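Local coordinates for protein KLLA0E08119p (Kluyveromyces lactis, PDB 3VA7) that probably uses ATP and bicarbonate to carboxylate urea through a biotin carrier, as the urea carboxylase part of a longer enzyme that also hydrolyses allophanate, at residues D447-I452 against L468-Y473; E821-A826 against V838-Q842; L1002-R1007 against Y1112-I1116. All coordinates share one frame; numbering follows the deposited sequence.

In the fold
The three contacts lie one after another along the chain, neither nesting nor crossing, and show how a large multidomain enzyme is held together over both short and long chain separations. Contact 1 closes a loop of 15 residues, helix 456-460 among them, near the end of the biotin carboxylase part, folding 468-473 back onto helix 446-454 before strand 477-480. Contact 2 pairs strand 824-828 with strand 838-842 across a nine-residue connection, a beta hairpin at the border of a five-stranded antiparallel sheet. Contact 3 spans 104 residues and ties the loop after strand 997-1001 to helix 1109-1117. Contacts 2 and 3, with centres about 33 Å apart, lie across the chain's centre from contact 1.

Contact 1: D447-I452 against L468-Y473; sequences DYLRSI and LDSFDY
Ile452 and Leu468 form the apolar centre, their side chains meeting at about a right angle with CD1 of Ile452 3.6 Å from CD2 of Leu468. One bond back along the same isoleucine branch, CG1 sits over a face of Phe471, 4.0 Å from the ring centroid. One turn earlier in the helix, Tyr448 turns an edge into the face of Tyr473 in a T-shaped pair, the planes 88° apart and the centroids separated by 5.5 Å. Its CB also lies over that face as a CH-pi contact, while its OH reaches Leu468 CD1. Further out, the hydroxyl oxygen of Ser451 lies at the Phe471 edge, near CE2 and CZ. At the polar edge, Tyr473 OH donates to Asp447 OD2 at 2.6 Å, and OD2 accepts on its anti lone pair. A chi1 of -173° swings the Asp447 carboxylate away from the backbone N and out to the phenol. Ile452 and Leu468 also touch Ile267 and Val266 of strand 264-270. Thus a returning loop is packed by aromatic side chains onto helix 446-454, at the C-terminal end of the biotin carboxylase fold.

Contact 2: E821-A826 against V838-Q842; sequences ENPILA and VTYRQ
The guanidinium of Arg841 carries Ile824 over one of its faces, with CG1 3.7 Å from NH2; the two side chains run side by side in the same direction on one face of the sheet. A bend at chi3 (93°) turns the charged group over the isoleucine. On the other face, the Tyr840 ring meets Ala826 O at its edge and in its plane, and the Tyr840 side chain also packs on Leu905 and Ile909 of helix 901-912. Two flat polar groups also meet: the carboxylate of Glu821 and the amide of Gln842 have planes 34° apart and share a weak bond, NE2 to OE1, at 3.5 Å. Between the two faces runs the backbone of an edge hairpin, in a five-stranded antiparallel sheet of the carboxyltransferase part. Gln842 N donates to Pro823 O at 2.9 Å. Leu825 N bonds to Tyr840 O. A beta bulge shifts the register by one residue between the non-hydrogen-bonded pair Ile824-Arg841 and the hydrogen-bonded pair Ala826-Tyr840, where Tyr840 N reaches Ala826 O at 3.0 Å. Just ahead of the strand, an Asx turn bonds Ile824 N to Asn822 OD1. Arg841 also bonds to Pro671 O and makes salt bridges to Glu851 and Asp676, and Gln842 NE2 donates to Cys669 O. Backbone bonds therefore hold the hairpin together, while the polar ends of Arg841 and Gln842 mainly join it to neighbouring parts.

Contact 3: L1002-R1007 against Y1112-I1116; sequences LDPRHR and YLAWI
Trp1115 pushes the six-membered side of its indole against Asp1003, its CH2 lying 3.5 Å from the carboxylate CG, with the two flat groups nearly perpendicular at 86°. The acid heads an Asx turn, in which OD2 accepts from the backbone N of Arg1005. The indole edge meets the loop folded by that turn, in the carboxyltransferase part of the chain. Pro1004, in the short 3-10 segment of that loop, adds CD near the same indole edge, 4.1 Å from CZ3. Arg1005 bends at chi3 (-76°) and grips Asp1003 side-on with two nitrogens: NE meets OD2 at 2.9 Å, on the syn lone pair and in the guanidinium plane, and NH2 reaches OD1 at 3.2 Å from a tilted position. OD2 thus accepts from both the side chain and the backbone of one arginine, which probably favours the ionised carboxylate and fixes its rotation. The guanidinium approaches Trp1115 obliquely, while its NH1 bonds to Ser1122 OG of helix 1120-1128.

One helical turn earlier, Tyr1112 offers a second point of attachment. Both aromatic residues hold CG anti to the backbone N, and the two side chains leave helix 1109-1117 for the loop as neighbours. Leu1002 crosses the tyrosine obliquely, CD2 lying 4.0 Å from CE1, and Ile1116 of the same helix lays CD1 over one ring face. Arg1007, which bonds through NH2 to Pro1001 O, lays one face of its guanidinium along Pro1004 CA. Between the two segments one hydrogen bond is made: Tyr1112 OH donates to Leu1002 O at 2.8 Å, in the carbonyl plane and on a lone pair.

Contact 1: D447-I452 against L468-Y473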
loop_
_atom_site.group_PDB
_atom_site.type_symbol
_atom_site.label_atom_id
_atom_site.label_comp_id
_atom_site.label_asym_id
_atom_site.label_seq_id
_atom_site.Cartn_x
_atom_site.Cartn_y
_atom_site.Cartn_z
ATOM N N ASP A 447 1.485 -21.284 4.009
ATOM C CA ASP A 447 0.627 -21.959 4.944
ATOM C C ASP A 447 0.449 -23.394 4.506
ATOM O O ASP A 447 0.507 -24.277 5.322
ATOM C CB ASP A 447 -0.752 -21.277 5.054
ATOM C CG ASP A 447 -1.597 -21.893 6.158
ATOM O OD1 ASP A 447 -1.147 -21.803 7.309
ATOM O OD2 ASP A 447 -2.651 -22.524 5.876
ATOM N N TYR A 448 0.185 -23.614 3.229
ATOM C CA TYR A 448 0.178 -24.963 2.641
ATOM C C TYR A 448 1.488 -25.743 2.918
ATOM O O TYR A 448 1.471 -26.884 3.369
ATOM C CB TYR A 448 -0.041 -24.783 1.161
ATOM C CG TYR A 448 0.065 -26.001 0.327
ATOM C CD1 TYR A 448 1.205 -26.222 -0.443
ATOM C CD2 TYR A 448 -1.003 -26.906 0.228
ATOM C CE1 TYR A 448 1.305 -27.320 -1.265
ATOM C CE2 TYR A 448 -0.915 -28.023 -0.588
ATOM C CZ TYR A 448 0.242 -28.224 -1.338
ATOM O OH TYR A 448 0.378 -29.317 -2.165
ATOM N N LEU A 449 2.615 -25.088 2.686
ATOM C CA LEU A 449 3.924 -25.652 3.020
ATOM C C LEU A 449 4.023 -26.031 4.482
ATOM O O LEU A 449 4.563 -27.083 4.795
ATOM C CB LEU A 449 5.076 -24.676 2.690
ATOM C CG LEU A 449 5.816 -24.678 1.348
ATOM C CD1 LEU A 449 5.160 -25.552 0.307
ATOM C CD2 LEU A 449 6.012 -23.252 0.855
ATOM N N ARG A 450 3.513 -25.175 5.363
ATOM C CA ARG A 450 3.675 -25.328 6.822
ATOM C C ARG A 450 2.977 -26.580 7.331
ATOM O O ARG A 450 3.543 -27.399 8.090
ATOM C CB ARG A 450 3.093 -24.114 7.537
ATOM C CG ARG A 450 4.108 -23.087 7.915
ATOM C CD ARG A 450 3.412 -21.787 8.003
ATOM N NE ARG A 450 4.370 -20.713 8.125
ATOM C CZ ARG A 450 4.027 -19.432 8.107
ATOM N NH1 ARG A 450 2.748 -19.133 7.958
ATOM N NH2 ARG A 450 4.941 -18.464 8.242
ATOM N N SER A 451 1.736 -26.684 6.885
ATOM C CA SER A 451 0.888 -27.821 7.074
ATOM C C SER A 451 1.546 -29.134 6.580
ATOM O O SER A 451 1.550 -30.131 7.319
ATOM C CB SER A 451 -0.445 -27.540 6.390
ATOM O OG SER A 451 -0.947 -28.728 5.827
ATOM N N ILE A 452 2.110 -29.138 5.363
ATOM C CA ILE A 452 2.849 -30.332 4.873
ATOM C C ILE A 452 4.072 -30.628 5.722
ATOM O O ILE A 452 4.119 -31.661 6.349
ATOM C CB ILE A 452 3.246 -30.251 3.419
ATOM C CG1 ILE A 452 2.015 -30.171 2.524
ATOM C CG2 ILE A 452 4.062 -31.459 3.043
ATOM C CD1 ILE A 452 2.371 -29.868 1.109
ATOM N N LEU A 468 0.436 -35.786 -2.009
ATOM C CA LEU A 468 -0.017 -34.408 -2.094
ATOM C C LEU A 468 -1.264 -34.244 -2.921
ATOM O O LEU A 468 -1.954 -33.241 -2.776
ATOM C CB LEU A 468 1.068 -33.520 -2.689
ATOM C CG LEU A 468 2.251 -33.186 -1.810
ATOM C CD1 LEU A 468 2.824 -31.895 -2.301
ATOM C CD2 LEU A 468 1.833 -33.070 -0.359
ATOM N N ASP A 469 -1.542 -35.205 -3.803
ATOM C CA ASP A 469 -2.768 -35.174 -4.616
ATOM C C ASP A 469 -4.072 -35.457 -3.847
ATOM O O ASP A 469 -5.169 -35.073 -4.289
ATOM C CB ASP A 469 -2.628 -36.059 -5.854
ATOM C CG ASP A 469 -2.043 -35.304 -7.020
ATOM O OD1 ASP A 469 -0.978 -35.704 -7.513
ATOM O OD2 ASP A 469 -2.629 -34.273 -7.425
ATOM N N SER A 470 -3.939 -36.120 -2.703
ATOM C CA SER A 470 -5.062 -36.332 -1.779
ATOM C C SER A 470 -4.704 -35.814 -0.359
ATOM O O SER A 470 -4.943 -36.480 0.666
ATOM C CB SER A 470 -5.516 -37.817 -1.777
ATOM O OG SER A 470 -4.432 -38.722 -1.592
ATOM N N PHE A 471 -4.108 -34.624 -0.305
ATOM C CA PHE A 471 -3.655 -34.098 0.966
ATOM C C PHE A 471 -4.726 -33.175 1.516
ATOM O O PHE A 471 -5.226 -32.260 0.810
ATOM C CB PHE A 471 -2.324 -33.373 0.818
ATOM C CG PHE A 471 -1.802 -32.806 2.106
ATOM C CD1 PHE A 471 -1.109 -33.609 3.002
ATOM C CD2 PHE A 471 -1.994 -31.461 2.411
ATOM C CE1 PHE A 471 -0.624 -33.094 4.192
ATOM C CE2 PHE A 471 -1.518 -30.938 3.596
ATOM C CZ PHE A 471 -0.828 -31.765 4.498
ATOM N N ASP A 472 -5.091 -33.431 2.774
ATOM C CA ASP A 472 -6.141 -32.639 3.411
ATOM C C ASP A 472 -5.583 -31.284 3.855
ATOM O O ASP A 472 -4.949 -31.183 4.939
ATOM C CB ASP A 472 -6.830 -33.387 4.574
ATOM C CG ASP A 472 -8.304 -32.965 4.749
ATOM O OD1 ASP A 472 -8.923 -33.334 5.788
ATOM O OD2 ASP A 472 -8.840 -32.263 3.843
ATOM N N TYR A 473 -5.798 -30.263 3.008
ATOM C CA TYR A 473 -5.360 -28.909 3.351
ATOM C C TYR A 473 -6.512 -28.000 3.766
ATOM O O TYR A 473 -7.373 -27.647 2.925
ATOM C CB TYR A 473 -4.502 -28.246 2.239
ATOM C CG TYR A 473 -4.188 -26.780 2.535
ATOM C CD1 TYR A 473 -3.470 -26.416 3.663
ATOM C CD2 TYR A 473 -4.646 -25.769 1.698
ATOM C CE1 TYR A 473 -3.219 -25.077 3.955
ATOM C CE2 TYR A 473 -4.385 -24.429 1.970
ATOM C CZ TYR A 473 -3.678 -24.083 3.108
ATOM O OH TYR A 473 -3.432 -22.748 3.386
HETATM O O HOH W 1 -1.331 -21.083 1.444
#

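Contact 2: E821-A826 against V838-Q842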
loop_
_atom_site.group_PDB
_atom_site.type_symbol
_atom_site.label_atom_id
_atom_site.label_comp_id
_atom_site.label_asym_id
_atom_site.label_seq_id
_atom_site.Cartn_x
_atom_site.Cartn_y
_atom_site.Cartn_z
ATOM N N GLU A 821 -19.802 29.172 22.156
ATOM C CA GLU A 821 -18.912 29.980 22.918
ATOM C C GLU A 821 -17.746 30.454 22.034
ATOM O O GLU A 821 -17.608 30.019 20.881
ATOM C CB GLU A 821 -18.436 29.193 24.119
ATOM C CG GLU A 821 -17.494 28.079 23.767
ATOM C CD GLU A 821 -17.123 27.210 24.953
ATOM O OE1 GLU A 821 -16.502 26.148 24.708
ATOM O OE2 GLU A 821 -17.462 27.565 26.128
ATOM N N ASN A 822 -16.910 31.337 22.590
ATOM C CA ASN A 822 -15.743 31.882 21.928
ATOM C C ASN A 822 -14.578 30.891 21.876
ATOM O O ASN A 822 -14.130 30.430 22.904
ATOM C CB ASN A 822 -15.328 33.114 22.699
ATOM C CG ASN A 822 -14.281 33.886 22.009
ATOM O OD1 ASN A 822 -13.340 33.323 21.473
ATOM N ND2 ASN A 822 -14.425 35.188 22.008
ATOM N N PRO A 823 -14.064 30.567 20.679
ATOM C CA PRO A 823 -13.019 29.543 20.624
ATOM C C PRO A 823 -11.654 30.061 21.047
ATOM O O PRO A 823 -10.693 29.262 21.223
ATOM C CB PRO A 823 -12.968 29.180 19.153
ATOM C CG PRO A 823 -13.470 30.404 18.417
ATOM C CD PRO A 823 -14.357 31.171 19.363
ATOM N N ILE A 824 -11.537 31.384 21.170
ATOM C CA ILE A 824 -10.247 31.997 21.523
ATOM C C ILE A 824 -9.980 31.922 23.022
ATOM O O ILE A 824 -10.607 32.597 23.809
ATOM C CB ILE A 824 -10.114 33.440 21.000
ATOM C CG1 ILE A 824 -10.218 33.419 19.489
ATOM C CG2 ILE A 824 -8.770 34.072 21.468
ATOM C CD1 ILE A 824 -10.634 34.760 18.945
ATOM N N LEU A 825 -9.027 31.085 23.382
ATOM C CA LEU A 825 -8.783 30.740 24.755
ATOM C C LEU A 825 -7.912 31.774 25.450
ATOM O O LEU A 825 -8.120 32.023 26.617
ATOM C CB LEU A 825 -8.156 29.359 24.847
ATOM C CG LEU A 825 -9.040 28.142 24.527
ATOM C CD1 LEU A 825 -8.238 26.898 24.399
ATOM C CD2 LEU A 825 -10.063 27.963 25.589
ATOM N N ALA A 826 -6.965 32.382 24.739
ATOM C CA ALA A 826 -6.159 33.489 25.259
ATOM C C ALA A 826 -5.346 34.105 24.148
ATOM O O ALA A 826 -4.961 33.407 23.213
ATOM C CB ALA A 826 -5.230 33.040 26.343
ATOM N N VAL A 838 0.445 35.718 20.146
ATOM C CA VAL A 838 0.125 34.348 20.214
ATOM C C VAL A 838 -1.346 34.271 20.477
ATOM O O VAL A 838 -1.880 34.978 21.363
ATOM C CB VAL A 838 0.867 33.659 21.312
ATOM C CG1 VAL A 838 0.643 32.145 21.183
ATOM C CG2 VAL A 838 2.402 33.998 21.251
ATOM N N THR A 839 -2.009 33.447 19.656
ATOM C CA THR A 839 -3.430 33.189 19.786
ATOM C C THR A 839 -3.644 31.703 19.971
ATOM O O THR A 839 -3.206 30.913 19.157
ATOM C CB THR A 839 -4.170 33.702 18.580
ATOM O OG1 THR A 839 -3.702 35.031 18.335
ATOM C CG2 THR A 839 -5.697 33.721 18.812
ATOM N N TYR A 840 -4.308 31.360 21.067
ATOM C CA TYR A 840 -4.580 30.015 21.463
ATOM C C TYR A 840 -6.055 29.737 21.170
ATOM O O TYR A 840 -6.946 30.432 21.710
ATOM C CB TYR A 840 -4.261 29.854 22.951
ATOM C CG TYR A 840 -2.777 30.034 23.295
ATOM C CD1 TYR A 840 -2.247 31.287 23.690
ATOM C CD2 TYR A 840 -1.906 28.953 23.225
ATOM C CE1 TYR A 840 -0.880 31.423 23.999
ATOM C CE2 TYR A 840 -0.556 29.081 23.561
ATOM C CZ TYR A 840 -0.039 30.317 23.932
ATOM O OH TYR A 840 1.335 30.376 24.229
ATOM N N ARG A 841 -6.314 28.762 20.284
ATOM C CA ARG A 841 -7.689 28.409 19.928
ATOM C C ARG A 841 -8.024 26.965 20.292
ATOM O O ARG A 841 -7.209 26.035 20.147
ATOM C CB ARG A 841 -8.031 28.678 18.457
ATOM C CG ARG A 841 -7.408 29.901 17.899
ATOM C CD ARG A 841 -7.632 30.103 16.404
ATOM N NE ARG A 841 -8.799 30.927 16.270
ATOM C CZ ARG A 841 -8.746 32.172 15.880
ATOM N NH1 ARG A 841 -7.577 32.707 15.566
ATOM N NH2 ARG A 841 -9.866 32.867 15.799
ATOM N N GLN A 842 -9.216 26.821 20.838
ATOM C CA GLN A 842 -9.697 25.546 21.176
ATOM C C GLN A 842 -9.986 24.831 19.860
ATOM O O GLN A 842 -10.697 25.367 19.017
ATOM C CB GLN A 842 -11.001 25.753 21.932
ATOM C CG GLN A 842 -11.799 24.484 22.152
ATOM C CD GLN A 842 -13.026 24.755 23.000
ATOM O OE1 GLN A 842 -13.153 24.258 24.130
ATOM N NE2 GLN A 842 -13.925 25.572 22.466
#

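Contact 3: L1002-R1007 against Y1112-I1116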
loop_
_atom_site.group_PDB
_atom_site.type_symbol
_atom_site.label_atom_id
_atom_site.label_comp_id
_atom_site.label_asym_id
_atom_site.label_seq_id
_atom_site.Cartn_x
_atom_site.Cartn_y
_atom_site.Cartn_z
ATOM N N LEU A 1002 11.566 30.992 -1.286
ATOM C CA LEU A 1002 12.500 31.722 -0.420
ATOM C C LEU A 1002 12.691 33.120 -0.968
ATOM O O LEU A 1002 12.968 34.050 -0.216
ATOM C CB LEU A 1002 13.834 30.974 -0.278
ATOM C CG LEU A 1002 13.733 29.785 0.714
ATOM C CD1 LEU A 1002 14.901 28.826 0.614
ATOM C CD2 LEU A 1002 13.569 30.289 2.160
ATOM N N ASP A 1003 12.450 33.267 -2.276
ATOM C CA ASP A 1003 12.454 34.568 -2.934
ATOM C C ASP A 1003 11.065 35.204 -2.850
ATOM O O ASP A 1003 10.121 34.657 -3.387
ATOM C CB ASP A 1003 12.920 34.414 -4.393
ATOM C CG ASP A 1003 13.279 35.759 -5.061
ATOM O OD1 ASP A 1003 14.174 35.720 -5.965
ATOM O OD2 ASP A 1003 12.681 36.830 -4.713
ATOM N N PRO A 1004 10.933 36.354 -2.164
ATOM C CA PRO A 1004 9.610 36.976 -2.023
ATOM C C PRO A 1004 8.955 37.387 -3.339
ATOM O O PRO A 1004 7.701 37.477 -3.406
ATOM C CB PRO A 1004 9.893 38.200 -1.138
ATOM C CG PRO A 1004 11.060 37.740 -0.303
ATOM C CD PRO A 1004 11.930 37.065 -1.338
ATOM N N ARG A 1005 9.778 37.632 -4.358
ATOM C CA ARG A 1005 9.284 37.928 -5.725
ATOM C C ARG A 1005 8.777 36.652 -6.395
ATOM O O ARG A 1005 8.464 36.674 -7.590
ATOM C CB ARG A 1005 10.422 38.530 -6.605
ATOM C CG ARG A 1005 11.159 39.679 -5.927
ATOM C CD ARG A 1005 12.516 40.012 -6.531
ATOM N NE ARG A 1005 13.601 39.078 -6.205
ATOM C CZ ARG A 1005 14.892 39.314 -6.497
ATOM N NH1 ARG A 1005 15.248 40.460 -7.112
ATOM N NH2 ARG A 1005 15.838 38.423 -6.199
ATOM N N HIS A 1006 8.759 35.518 -5.680
ATOM C CA HIS A 1006 8.265 34.313 -6.304
ATOM C C HIS A 1006 6.925 33.975 -5.756
ATOM O O HIS A 1006 6.381 32.900 -6.010
ATOM C CB HIS A 1006 9.230 33.172 -6.143
ATOM C CG HIS A 1006 10.357 33.226 -7.109
ATOM N ND1 HIS A 1006 11.546 32.557 -6.910
ATOM C CD2 HIS A 1006 10.481 33.886 -8.283
ATOM C CE1 HIS A 1006 12.352 32.795 -7.920
ATOM N NE2 HIS A 1006 11.729 33.599 -8.769
ATOM N N ARG A 1007 6.366 34.915 -5.011
ATOM C CA ARG A 1007 5.157 34.622 -4.281
ATOM C C ARG A 1007 4.070 35.329 -4.990
ATOM O O ARG A 1007 4.037 36.542 -4.989
ATOM C CB ARG A 1007 5.252 35.049 -2.817
ATOM C CG ARG A 1007 6.380 34.382 -2.132
ATOM C CD ARG A 1007 6.695 34.972 -0.793
ATOM N NE ARG A 1007 7.877 34.319 -0.249
ATOM C CZ ARG A 1007 8.507 34.694 0.874
ATOM N NH1 ARG A 1007 8.056 35.714 1.591
ATOM N NH2 ARG A 1007 9.617 34.044 1.267
ATOM N N TYR A 1112 20.668 34.379 4.700
ATOM C CA TYR A 1112 19.407 34.730 4.069
ATOM C C TYR A 1112 19.016 36.163 4.258
ATOM O O TYR A 1112 18.635 36.787 3.297
ATOM C CB TYR A 1112 18.298 33.804 4.545
ATOM C CG TYR A 1112 16.921 34.089 3.967
ATOM C CD1 TYR A 1112 16.567 33.653 2.668
ATOM C CD2 TYR A 1112 15.965 34.758 4.729
ATOM C CE1 TYR A 1112 15.285 33.906 2.153
ATOM C CE2 TYR A 1112 14.735 35.020 4.238
ATOM C CZ TYR A 1112 14.373 34.578 2.947
ATOM O OH TYR A 1112 13.104 34.838 2.472
ATOM N N LEU A 1113 19.078 36.681 5.473
ATOM C CA LEU A 1113 18.712 38.099 5.727
ATOM C C LEU A 1113 19.632 39.057 4.998
ATOM O O LEU A 1113 19.241 40.173 4.730
ATOM C CB LEU A 1113 18.764 38.459 7.213
ATOM C CG LEU A 1113 17.569 38.081 8.083
ATOM C CD1 LEU A 1113 17.958 38.468 9.510
ATOM C CD2 LEU A 1113 16.240 38.762 7.646
ATOM N N ALA A 1114 20.848 38.597 4.689
ATOM C CA ALA A 1114 21.832 39.378 3.960
ATOM C C ALA A 1114 21.495 39.349 2.470
ATOM O O ALA A 1114 21.697 40.343 1.737
ATOM C CB ALA A 1114 23.245 38.844 4.195
ATOM N N TRP A 1115 20.987 38.212 2.018
ATOM C CA TRP A 1115 20.493 38.110 0.666
ATOM C C TRP A 1115 19.280 39.016 0.455
ATOM O O TRP A 1115 19.161 39.629 -0.598
ATOM C CB TRP A 1115 20.167 36.676 0.361
ATOM C CG TRP A 1115 19.760 36.472 -1.005
ATOM C CD1 TRP A 1115 20.563 36.234 -2.082
ATOM C CD2 TRP A 1115 18.425 36.459 -1.479
ATOM N NE1 TRP A 1115 19.798 36.067 -3.217
ATOM C CE2 TRP A 1115 18.478 36.206 -2.875
ATOM C CE3 TRP A 1115 17.178 36.631 -0.862
ATOM C CZ2 TRP A 1115 17.316 36.113 -3.673
ATOM C CZ3 TRP A 1115 16.019 36.537 -1.652
ATOM C CH2 TRP A 1115 16.103 36.280 -3.049
ATOM N N ILE A 1116 18.402 39.136 1.450
ATOM C CA ILE A 1116 17.272 40.045 1.306
ATOM C C ILE A 1116 17.801 41.435 1.105
ATOM O O ILE A 1116 17.311 42.139 0.244
ATOM C CB ILE A 1116 16.206 39.964 2.461
ATOM C CG1 ILE A 1116 15.160 38.906 2.145
ATOM C CG2 ILE A 1116 15.436 41.246 2.616
ATOM C CD1 ILE A 1116 15.743 37.526 1.923
#